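Local coordinates for protein putative oxidoreductase (Klebsiella pneumoniae subsp. pneumoniae MGH 78578, PDB 3E82) that probably acts as a nucleotide-dependent oxidoreductase of the Gfo/Idh/MocA family, with an N-terminal Rossmann-fold domain likely to hold the NAD-type cofactor, at residues D69-A74 against A90-V95; A78-L83 against D97-L102; S122-R127 against Q301-I306. All blocks are in the same frame, centred on the assembly; numbering follows the deposited sequence.

Contact 1 of 3, residues D69-A74 against A90-V95; sequences DLVVIA and AGKHVV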
loop_
_atom_site.group_PDB
_atom_site.type_symbol
_atom_site.label_atom_id
_atom_site.label_comp_id
_atom_site.label_asym_id
_atom_site.label_seq_id
_atom_site.Cartn_x
_atom_site.Cartn_y
_atom_site.Cartn_z
ATOM N N ASP B 69 -26.534 29.005 -22.127
ATOM C CA ASP B 69 -26.843 27.652 -22.590
ATOM C C ASP B 69 -26.298 26.651 -21.580
ATOM O O ASP B 69 -26.923 25.634 -21.288
ATOM C CB ASP B 69 -26.165 27.354 -23.939
ATOM C CG ASP B 69 -26.619 28.282 -25.051
ATOM O OD1 ASP B 69 -27.842 28.449 -25.229
ATOM O OD2 ASP B 69 -25.751 28.832 -25.756
ATOM N N LEU B 70 -25.117 26.950 -21.058
ATOM C CA LEU B 70 -24.460 26.071 -20.106
ATOM C C LEU B 70 -23.948 26.808 -18.883
ATOM O O LEU B 70 -23.303 27.848 -18.994
ATOM C CB LEU B 70 -23.289 25.363 -20.795
ATOM C CG LEU B 70 -22.285 24.609 -19.918
ATOM C CD1 LEU B 70 -22.969 23.457 -19.205
ATOM C CD2 LEU B 70 -21.149 24.111 -20.790
ATOM N N VAL B 71 -24.224 26.245 -17.716
ATOM C CA VAL B 71 -23.784 26.820 -16.453
ATOM C C VAL B 71 -22.642 25.985 -15.875
ATOM O O VAL B 71 -22.748 24.764 -15.786
ATOM C CB VAL B 71 -24.960 26.850 -15.430
ATOM C CG1 VAL B 71 -24.460 27.258 -14.053
ATOM C CG2 VAL B 71 -26.040 27.822 -15.912
ATOM N N VAL B 72 -21.545 26.646 -15.507
ATOM C CA VAL B 72 -20.397 25.976 -14.899
ATOM C C VAL B 72 -20.347 26.474 -13.446
ATOM O O VAL B 72 -20.070 27.646 -13.185
ATOM C CB VAL B 72 -19.066 26.331 -15.628
ATOM C CG1 VAL B 72 -17.882 25.737 -14.878
ATOM C CG2 VAL B 72 -19.090 25.800 -17.061
ATOM N N ILE B 73 -20.624 25.579 -12.506
ATOM C CA ILE B 73 -20.654 25.938 -11.094
ATOM C C ILE B 73 -19.321 25.744 -10.383
ATOM O O ILE B 73 -18.847 24.621 -10.186
ATOM C CB ILE B 73 -21.763 25.150 -10.393
ATOM C CG1 ILE B 73 -23.086 25.417 -11.125
ATOM C CG2 ILE B 73 -21.850 25.538 -8.919
ATOM C CD1 ILE B 73 -24.289 24.778 -10.484
ATOM N N ALA B 74 -18.725 26.865 -9.997
ATOM C CA ALA B 74 -17.436 26.878 -9.319
ATOM C C ALA B 74 -17.510 27.781 -8.084
ATOM O O ALA B 74 -16.537 28.436 -7.719
ATOM C CB ALA B 74 -16.358 27.385 -10.274
ATOM N N ALA B 90 -34.166 25.754 -14.839
ATOM C CA ALA B 90 -34.182 26.892 -15.755
ATOM C C ALA B 90 -33.880 26.448 -17.184
ATOM O O ALA B 90 -33.686 27.278 -18.075
ATOM C CB ALA B 90 -33.159 27.935 -15.314
ATOM N N GLY B 91 -33.836 25.135 -17.398
ATOM C CA GLY B 91 -33.555 24.616 -18.721
ATOM C C GLY B 91 -32.117 24.774 -19.192
ATOM O O GLY B 91 -31.866 24.792 -20.397
ATOM N N LYS B 92 -31.167 24.889 -18.266
ATOM C CA LYS B 92 -29.762 25.033 -18.651
ATOM C C LYS B 92 -28.977 23.736 -18.474
ATOM O O LYS B 92 -29.340 22.884 -17.665
ATOM C CB LYS B 92 -29.075 26.129 -17.819
ATOM C CG LYS B 92 -29.319 27.566 -18.290
ATOM C CD LYS B 92 -30.789 27.934 -18.283
ATOM C CE LYS B 92 -31.005 29.434 -18.506
ATOM N NZ LYS B 92 -30.760 29.868 -19.903
ATOM N N HIS B 93 -27.912 23.586 -19.254
ATOM C CA HIS B 93 -27.042 22.424 -19.138
ATOM C C HIS B 93 -26.155 22.789 -17.955
ATOM O O HIS B 93 -25.908 23.979 -17.707
ATOM C CB HIS B 93 -26.197 22.253 -20.395
ATOM C CG HIS B 93 -26.995 21.884 -21.604
ATOM N ND1 HIS B 93 -27.709 20.708 -21.693
ATOM C CD2 HIS B 93 -27.220 22.551 -22.760
ATOM C CE1 HIS B 93 -28.341 20.667 -22.853
ATOM N NE2 HIS B 93 -28.062 21.774 -23.519
ATOM N N VAL B 94 -25.665 21.788 -17.233
ATOM C CA VAL B 94 -24.855 22.073 -16.060
ATOM C C VAL B 94 -23.604 21.229 -15.868
ATOM O O VAL B 94 -23.626 20.016 -16.051
ATOM C CB VAL B 94 -25.705 21.919 -14.779
ATOM C CG1 VAL B 94 -24.879 22.293 -13.554
ATOM C CG2 VAL B 94 -26.964 22.770 -14.879
ATOM N N VAL B 95 -22.511 21.898 -15.511
ATOM C CA VAL B 95 -21.257 21.236 -15.192
ATOM C C VAL B 95 -20.984 21.696 -13.756
ATOM O O VAL B 95 -20.936 22.897 -13.483
ATOM C CB VAL B 95 -20.101 21.688 -16.106
ATOM C CG1 VAL B 95 -18.756 21.376 -15.439
ATOM C CG2 VAL B 95 -20.198 20.964 -17.458
HETATM O O HOH W 1 -29.645 25.262 -22.539
#
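Val71 and Val95 sit at the middle of a parallel strand pairing held by four backbone hydrogen bonds. Val71 N donates to His93 O at 2.8 Å, and Val71 O receives Val95 N at 2.9 Å. The ladder continues with Val95 O accepting Ile73 N at 2.9 Å and, at the start of the strands, with Asp69 O accepting His93 N at 3.1 Å. Asp69 O is gripped a second time by a water that also donates to Gly91 O.

Side chains touch on both faces of the pair. Leu70, with CG anti to its backbone N (chi1 168°), lays CD1 3.3 Å from His93 O and close to the His93 CB, on the face that carries Val72 and Val95 as well. On the other face Val71 CG2 touches Lys92 CB at 4.0 Å, and the far methyl CD1 of Ile73 reaches Val94 CG1 at 4.0 Å.

Farther out, helix 300-310 covers the Leu70 and Val95 face, while helix 80-89 packs on Val94 and Ile73. That second helix ends in a Schellman motif with Gly91 as its C-prime residue, and the chain then enters strand 93-96: the turn of a beta-alpha-beta crossover in the Rossmann fold. The polar ends are tied down outside the pair, Lys92 NZ to the carbonyls of His65 and Val68, Asp69 OD2 to Asn9 N, and His93 ND1 to Leu120 N. Backbone groups between the strands pair in the ladder, while those of Leu70 and Val72 bond outward to strand 8-13: an inner sheet pair with apolar side chains above and below.

Contact 2 of 3, residues A78-L83 against D97-L102; sequences ATHAPL and DKPFTL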
loop_
_atom_site.group_PDB
_atom_site.type_symbol
_atom_site.label_atom_id
_atom_site.label_comp_id
_atom_site.label_asym_id
_atom_site.label_seq_id
_atom_site.Cartn_x
_atom_site.Cartn_y
_atom_site.Cartn_z
ATOM N N ALA B 78 -21.249 24.310 -0.583
ATOM C CA ALA B 78 -22.645 24.266 -0.170
ATOM C C ALA B 78 -23.635 24.818 -1.199
ATOM O O ALA B 78 -24.841 24.623 -1.060
ATOM C CB ALA B 78 -22.813 25.009 1.157
ATOM N N THR B 79 -23.132 25.503 -2.223
ATOM C CA THR B 79 -24.001 26.089 -3.248
ATOM C C THR B 79 -24.157 25.211 -4.493
ATOM O O THR B 79 -25.035 25.443 -5.325
ATOM C CB THR B 79 -23.467 27.473 -3.715
ATOM O OG1 THR B 79 -22.283 27.294 -4.502
ATOM C CG2 THR B 79 -23.127 28.342 -2.520
ATOM N N HIS B 80 -23.303 24.201 -4.614
ATOM C CA HIS B 80 -23.340 23.320 -5.772
ATOM C C HIS B 80 -24.699 22.677 -6.046
ATOM O O HIS B 80 -25.262 22.855 -7.125
ATOM C CB HIS B 80 -22.256 22.242 -5.641
ATOM C CG HIS B 80 -20.859 22.780 -5.732
ATOM N ND1 HIS B 80 -19.746 21.967 -5.750
ATOM C CD2 HIS B 80 -20.396 24.052 -5.807
ATOM C CE1 HIS B 80 -18.657 22.714 -5.832
ATOM N NE2 HIS B 80 -19.024 23.983 -5.868
ATOM N N ALA B 81 -25.232 21.944 -5.074
ATOM C CA ALA B 81 -26.519 21.268 -5.250
ATOM C C ALA B 81 -27.673 22.226 -5.554
ATOM O O ALA B 81 -28.421 22.024 -6.514
ATOM C CB ALA B 81 -26.842 20.433 -4.017
ATOM N N PRO B 82 -27.840 23.279 -4.741
ATOM C CA PRO B 82 -28.936 24.217 -5.006
ATOM C C PRO B 82 -28.842 24.967 -6.339
ATOM O O PRO B 82 -29.847 25.113 -7.031
ATOM C CB PRO B 82 -28.905 25.144 -3.788
ATOM C CG PRO B 82 -27.496 25.060 -3.304
ATOM C CD PRO B 82 -27.160 23.604 -3.475
ATOM N N LEU B 83 -27.649 25.437 -6.705
ATOM C CA LEU B 83 -27.480 26.152 -7.972
ATOM C C LEU B 83 -27.659 25.229 -9.176
ATOM O O LEU B 83 -28.173 25.647 -10.215
ATOM C CB LEU B 83 -26.105 26.827 -8.039
ATOM C CG LEU B 83 -25.947 28.100 -7.202
ATOM C CD1 LEU B 83 -24.493 28.553 -7.188
ATOM C CD2 LEU B 83 -26.845 29.186 -7.784
ATOM N N ASP B 97 -18.477 21.673 -10.450
ATOM C CA ASP B 97 -17.128 21.469 -9.947
ATOM C C ASP B 97 -17.271 20.537 -8.730
ATOM O O ASP B 97 -18.309 20.539 -8.070
ATOM C CB ASP B 97 -16.557 22.823 -9.524
ATOM C CG ASP B 97 -15.059 22.814 -9.388
ATOM O OD1 ASP B 97 -14.374 22.539 -10.396
ATOM O OD2 ASP B 97 -14.566 23.090 -8.273
ATOM N N LYS B 98 -16.262 19.721 -8.437
ATOM C CA LYS B 98 -16.374 18.843 -7.277
ATOM C C LYS B 98 -16.463 19.686 -5.995
ATOM O O LYS B 98 -15.849 20.747 -5.899
ATOM C CB LYS B 98 -15.174 17.888 -7.191
ATOM C CG LYS B 98 -15.075 16.875 -8.341
ATOM C CD LYS B 98 -13.997 15.824 -8.060
ATOM C CE LYS B 98 -12.609 16.436 -7.943
ATOM N NZ LYS B 98 -12.125 16.941 -9.252
ATOM N N PRO B 99 -17.243 19.230 -4.999
ATOM C CA PRO B 99 -18.041 18.005 -5.019
ATOM C C PRO B 99 -19.380 18.190 -5.722
ATOM O O PRO B 99 -19.984 19.264 -5.674
ATOM C CB PRO B 99 -18.225 17.700 -3.539
ATOM C CG PRO B 99 -18.389 19.075 -2.963
ATOM C CD PRO B 99 -17.253 19.829 -3.649
ATOM N N PHE B 100 -19.829 17.123 -6.371
ATOM C CA PHE B 100 -21.100 17.095 -7.083
ATOM C C PHE B 100 -22.176 17.676 -6.154
ATOM O O PHE B 100 -22.789 18.701 -6.452
ATOM C CB PHE B 100 -21.423 15.640 -7.442
ATOM C CG PHE B 100 -22.670 15.460 -8.261
ATOM C CD1 PHE B 100 -23.175 14.183 -8.488
ATOM C CD2 PHE B 100 -23.356 16.553 -8.785
ATOM C CE1 PHE B 100 -24.348 13.996 -9.221
ATOM C CE2 PHE B 100 -24.525 16.375 -9.515
ATOM C CZ PHE B 100 -25.022 15.097 -9.732
ATOM N N THR B 101 -22.391 16.994 -5.035
ATOM C CA THR B 101 -23.350 17.396 -4.013
ATOM C C THR B 101 -22.706 17.043 -2.672
ATOM O O THR B 101 -21.583 16.523 -2.632
ATOM C CB THR B 101 -24.684 16.622 -4.129
ATOM O OG1 THR B 101 -24.426 15.216 -4.048
ATOM C CG2 THR B 101 -25.389 16.948 -5.443
ATOM N N LEU B 102 -23.406 17.311 -1.573
ATOM C CA LEU B 102 -22.844 16.997 -0.267
ATOM C C LEU B 102 -23.255 15.610 0.216
ATOM O O LEU B 102 -22.602 15.041 1.088
ATOM C CB LEU B 102 -23.223 18.080 0.746
ATOM C CG LEU B 102 -22.665 19.458 0.365
ATOM C CD1 LEU B 102 -22.978 20.463 1.463
ATOM C CD2 LEU B 102 -21.153 19.364 0.155
HETATM O O HOH W 2 -16.110 24.621 -6.470
#
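His80 leans against the chain of Asp97 to Thr101 with its imidazole, and this is the tight part of the contact. ND1 donates to Pro99 O at 2.7 Å; the N-H...O angle is 173° and the oxygen lies 1° out of the ring plane. CG stands anti to the carbonyl carbon (chi1 -68°), which swings the ring off the helix start and into the loop. Two more carbonyls crowd the same end: CE1 is 3.1 Å from Asp97 O and 3.4 Å from Lys98 O, the latter at the ring edge. Asp97 O is also near ND1, but the angle is too poor for a bond.

The peptide bond before Pro99 is cis, and the carbonyls of Asp97, Lys98 and Pro99 all come near the ring. Asp97-Lys98-Pro99 corresponds to the acidic-Lys-Pro sequence of Gfo/Idh/MocA enzymes, which follows a strand of the Rossmann sheet, here strand 93-96. At the far end of the ring NE2 bonds to Ser75 O and has a weak link to a water that donates to Asp97 OD2 at 2.8 Å; Asp97 OD1 is taken by His23 NE2. A ring facing carbonyls at both nitrogens would probably be easier to protonate.

Toward Leu102 the packing thins to single carbon contacts. Ala81 CB meets Thr101 CG2 at 4.0 Å, still buried, with helix 104-116 closing over both. Beyond it, at the exposed margin, the tip of Leu102 brings CD1 to 4.2 Å from Ala78 CA.

Contact 3 of 3, residues S122-R127 against Q301-I306; sequences SVFHNR and QYYMLI
The closest CA atoms, of Ser122 and Ile306, are 8.4 Å apart, so helix side chains bridge the gap, reaching both side chains and carbonyls of the strand end. Tyr302 carries most of the contact. Its CG is anti to the backbone N (chi1 178°), which extends the phenol from the helix toward the strand, where OH donates to Ser122 OG at 2.7 Å. Ser122 OG is itself bonded to Val318 O, so the serine oxygen is held from two directions. Beside it, Ser122 CB rests 3.7 Å from the terminal methyl CD1 of Ile306.

Both faces of the Tyr302 ring are touched, near the rim. Ile306 CG1, one helical turn on, lies 3.7 Å above one face, and Phe124 comes in over the opposite one with its CD1 edge. The two aromatic planes stand at 90°, with centroids 5.2 Å apart, which makes this a T-shaped stack with Phe124 as the edge.

This places helix 300-310, from the part of the chain assigned to the C-terminal alpha/beta family, against the end of strand 121-123, the edge strand of the Rossmann sheet. Just past that strand the chain bends through inverse gamma turns centred on Phe124 and His125, the first closed by His125 N bonding to Val123 O. Tyr303 completes the aromatic cluster: its CE2 lies 3.9 Å from Phe124 CE1, the rings inclined at 37°, an oblique meeting. Its hydroxyl bonds to His23 ND1 on helix 17-28, whose ring also meets that of Phe124.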
loop_
_atom_site.group_PDB
_atom_site.type_symbol
_atom_site.label_atom_id
_atom_site.label_comp_id
_atom_site.label_asym_id
_atom_site.label_seq_id
_atom_site.Cartn_x
_atom_site.Cartn_y
_atom_site.Cartn_z
ATOM N N SER B 122 -23.207 17.236 -15.703
ATOM C CA SER B 122 -21.923 16.553 -15.563
ATOM C C SER B 122 -21.167 17.091 -14.352
ATOM O O SER B 122 -21.558 18.103 -13.772
ATOM C CB SER B 122 -21.094 16.743 -16.837
ATOM O OG SER B 122 -19.937 15.930 -16.805
ATOM N N VAL B 123 -20.099 16.400 -13.963
ATOM C CA VAL B 123 -19.288 16.811 -12.826
ATOM C C VAL B 123 -17.849 16.913 -13.332
ATOM O O VAL B 123 -17.419 16.097 -14.146
ATOM C CB VAL B 123 -19.379 15.783 -11.671
ATOM C CG1 VAL B 123 -18.506 16.232 -10.502
ATOM C CG2 VAL B 123 -20.832 15.630 -11.228
ATOM N N PHE B 124 -17.115 17.904 -12.835
ATOM C CA PHE B 124 -15.749 18.160 -13.281
ATOM C C PHE B 124 -14.686 17.148 -12.846
ATOM O O PHE B 124 -13.784 17.477 -12.079
ATOM C CB PHE B 124 -15.334 19.583 -12.858
ATOM C CG PHE B 124 -14.120 20.130 -13.588
ATOM C CD1 PHE B 124 -14.079 20.181 -14.986
ATOM C CD2 PHE B 124 -13.041 20.643 -12.874
ATOM C CE1 PHE B 124 -12.973 20.740 -15.657
ATOM C CE2 PHE B 124 -11.932 21.202 -13.534
ATOM C CZ PHE B 124 -11.897 21.251 -14.922
ATOM N N HIS B 125 -14.807 15.912 -13.321
ATOM C CA HIS B 125 -13.802 14.887 -13.038
ATOM C C HIS B 125 -12.845 15.109 -14.199
ATOM O O HIS B 125 -12.947 14.489 -15.258
ATOM C CB HIS B 125 -14.424 13.498 -13.077
ATOM C CG HIS B 125 -15.163 13.145 -11.823
ATOM N ND1 HIS B 125 -14.543 13.077 -10.593
ATOM C CD2 HIS B 125 -16.459 12.818 -11.608
ATOM C CE1 HIS B 125 -15.425 12.720 -9.675
ATOM N NE2 HIS B 125 -16.595 12.555 -10.266
ATOM N N ASN B 126 -11.926 16.033 -13.971
ATOM C CA ASN B 126 -10.978 16.487 -14.971
ATOM C C ASN B 126 -9.627 15.791 -15.016
ATOM O O ASN B 126 -8.713 16.288 -15.671
ATOM C CB ASN B 126 -10.751 17.984 -14.752
ATOM C CG ASN B 126 -10.001 18.274 -13.461
ATOM O OD1 ASN B 126 -10.247 17.643 -12.431
ATOM N ND2 ASN B 126 -9.088 19.232 -13.510
ATOM N N ARG B 127 -9.488 14.649 -14.356
ATOM C CA ARG B 127 -8.185 13.992 -14.333
ATOM C C ARG B 127 -8.061 12.762 -15.233
ATOM O O ARG B 127 -7.058 12.045 -15.182
ATOM C CB ARG B 127 -7.828 13.628 -12.883
ATOM C CG ARG B 127 -8.071 14.757 -11.860
ATOM C CD ARG B 127 -7.225 16.002 -12.131
ATOM N NE ARG B 127 -5.793 15.723 -12.060
ATOM C CZ ARG B 127 -5.084 15.668 -10.933
ATOM N NH1 ARG B 127 -5.669 15.889 -9.761
ATOM N NH2 ARG B 127 -3.791 15.367 -10.976
ATOM N N GLN B 301 -9.817 18.344 -22.791
ATOM C CA GLN B 301 -10.641 17.298 -23.380
ATOM C C GLN B 301 -12.005 17.250 -22.701
ATOM O O GLN B 301 -13.015 16.980 -23.349
ATOM C CB GLN B 301 -9.963 15.926 -23.266
ATOM C CG GLN B 301 -8.855 15.666 -24.288
ATOM C CD GLN B 301 -9.372 15.611 -25.721
ATOM O OE1 GLN B 301 -10.336 14.908 -26.019
ATOM N NE2 GLN B 301 -8.723 16.348 -26.616
ATOM N N TYR B 302 -12.040 17.508 -21.396
ATOM C CA TYR B 302 -13.317 17.495 -20.687
ATOM C C TYR B 302 -14.305 18.453 -21.369
ATOM O O TYR B 302 -15.440 18.088 -21.647
ATOM C CB TYR B 302 -13.147 17.928 -19.229
ATOM C CG TYR B 302 -14.461 17.976 -18.479
ATOM C CD1 TYR B 302 -15.007 16.821 -17.918
ATOM C CD2 TYR B 302 -15.190 19.172 -18.371
ATOM C CE1 TYR B 302 -16.243 16.843 -17.270
ATOM C CE2 TYR B 302 -16.435 19.203 -17.721
ATOM C CZ TYR B 302 -16.951 18.033 -17.178
ATOM O OH TYR B 302 -18.180 18.031 -16.563
ATOM N N TYR B 303 -13.866 19.680 -21.626
ATOM C CA TYR B 303 -14.727 20.675 -22.253
ATOM C C TYR B 303 -14.953 20.434 -23.744
ATOM O O TYR B 303 -16.022 20.737 -24.269
ATOM C CB TYR B 303 -14.175 22.085 -22.007
ATOM C CG TYR B 303 -14.580 22.640 -20.654
ATOM C CD1 TYR B 303 -15.921 22.877 -20.355
ATOM C CD2 TYR B 303 -13.634 22.888 -19.661
ATOM C CE1 TYR B 303 -16.315 23.346 -19.099
ATOM C CE2 TYR B 303 -14.014 23.358 -18.395
ATOM C CZ TYR B 303 -15.359 23.583 -18.121
ATOM O OH TYR B 303 -15.759 24.032 -16.875
HETATM N N MSE B 304 -13.957 19.881 -24.427
HETATM C CA MSE B 304 -14.113 19.591 -25.849
HETATM C C MSE B 304 -15.168 18.498 -26.006
HETATM O O MSE B 304 -16.002 18.547 -26.911
HETATM C CB MSE B 304 -12.785 19.134 -26.445
HETATM C CG MSE B 304 -11.671 20.132 -26.242
HETATM SE SE MSE B 304 -10.010 19.577 -27.052
HETATM C CE MSE B 304 -8.964 19.123 -25.511
ATOM N N LEU B 305 -15.140 17.524 -25.100
ATOM C CA LEU B 305 -16.102 16.427 -25.145
ATOM C C LEU B 305 -17.493 16.872 -24.680
ATOM O O LEU B 305 -18.507 16.444 -25.234
ATOM C CB LEU B 305 -15.588 15.249 -24.312
ATOM C CG LEU B 305 -14.311 14.585 -24.858
ATOM C CD1 LEU B 305 -13.810 13.534 -23.878
ATOM C CD2 LEU B 305 -14.601 13.942 -26.220
ATOM N N ILE B 306 -17.547 17.738 -23.670
ATOM C CA ILE B 306 -18.834 18.239 -23.192
ATOM C C ILE B 306 -19.444 19.032 -24.354
ATOM O O ILE B 306 -20.653 18.978 -24.604
ATOM C CB ILE B 306 -18.659 19.175 -21.972
ATOM C CG1 ILE B 306 -18.432 18.350 -20.689
ATOM C CG2 ILE B 306 -19.853 20.116 -21.871
ATOM C CD1 ILE B 306 -19.661 17.612 -20.161
#

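In the fold
Contacts 1 and 3 are buried, whereas contact 2 runs from a buried histidine to an exposed margin. Contact 1 is bonded through the backbone, as adjacent inner strands are; contact 2 pairs a side chain with loop carbonyls; contact 3 relies on aromatic rings and one hydroxyl pair. Strand 70-73 links the first two, since Ile73 O probably bonds to Asp97 N at 3.0 Å and Ile73 packs on both His80 and Leu83. Strands 93-96 and 121-123 are neighbours in one sheet, where Val94 O probably bonds to Ser122 N. On the face opposite helix 80-89, Val72 and Val95 meet the tyrosines of contact 3.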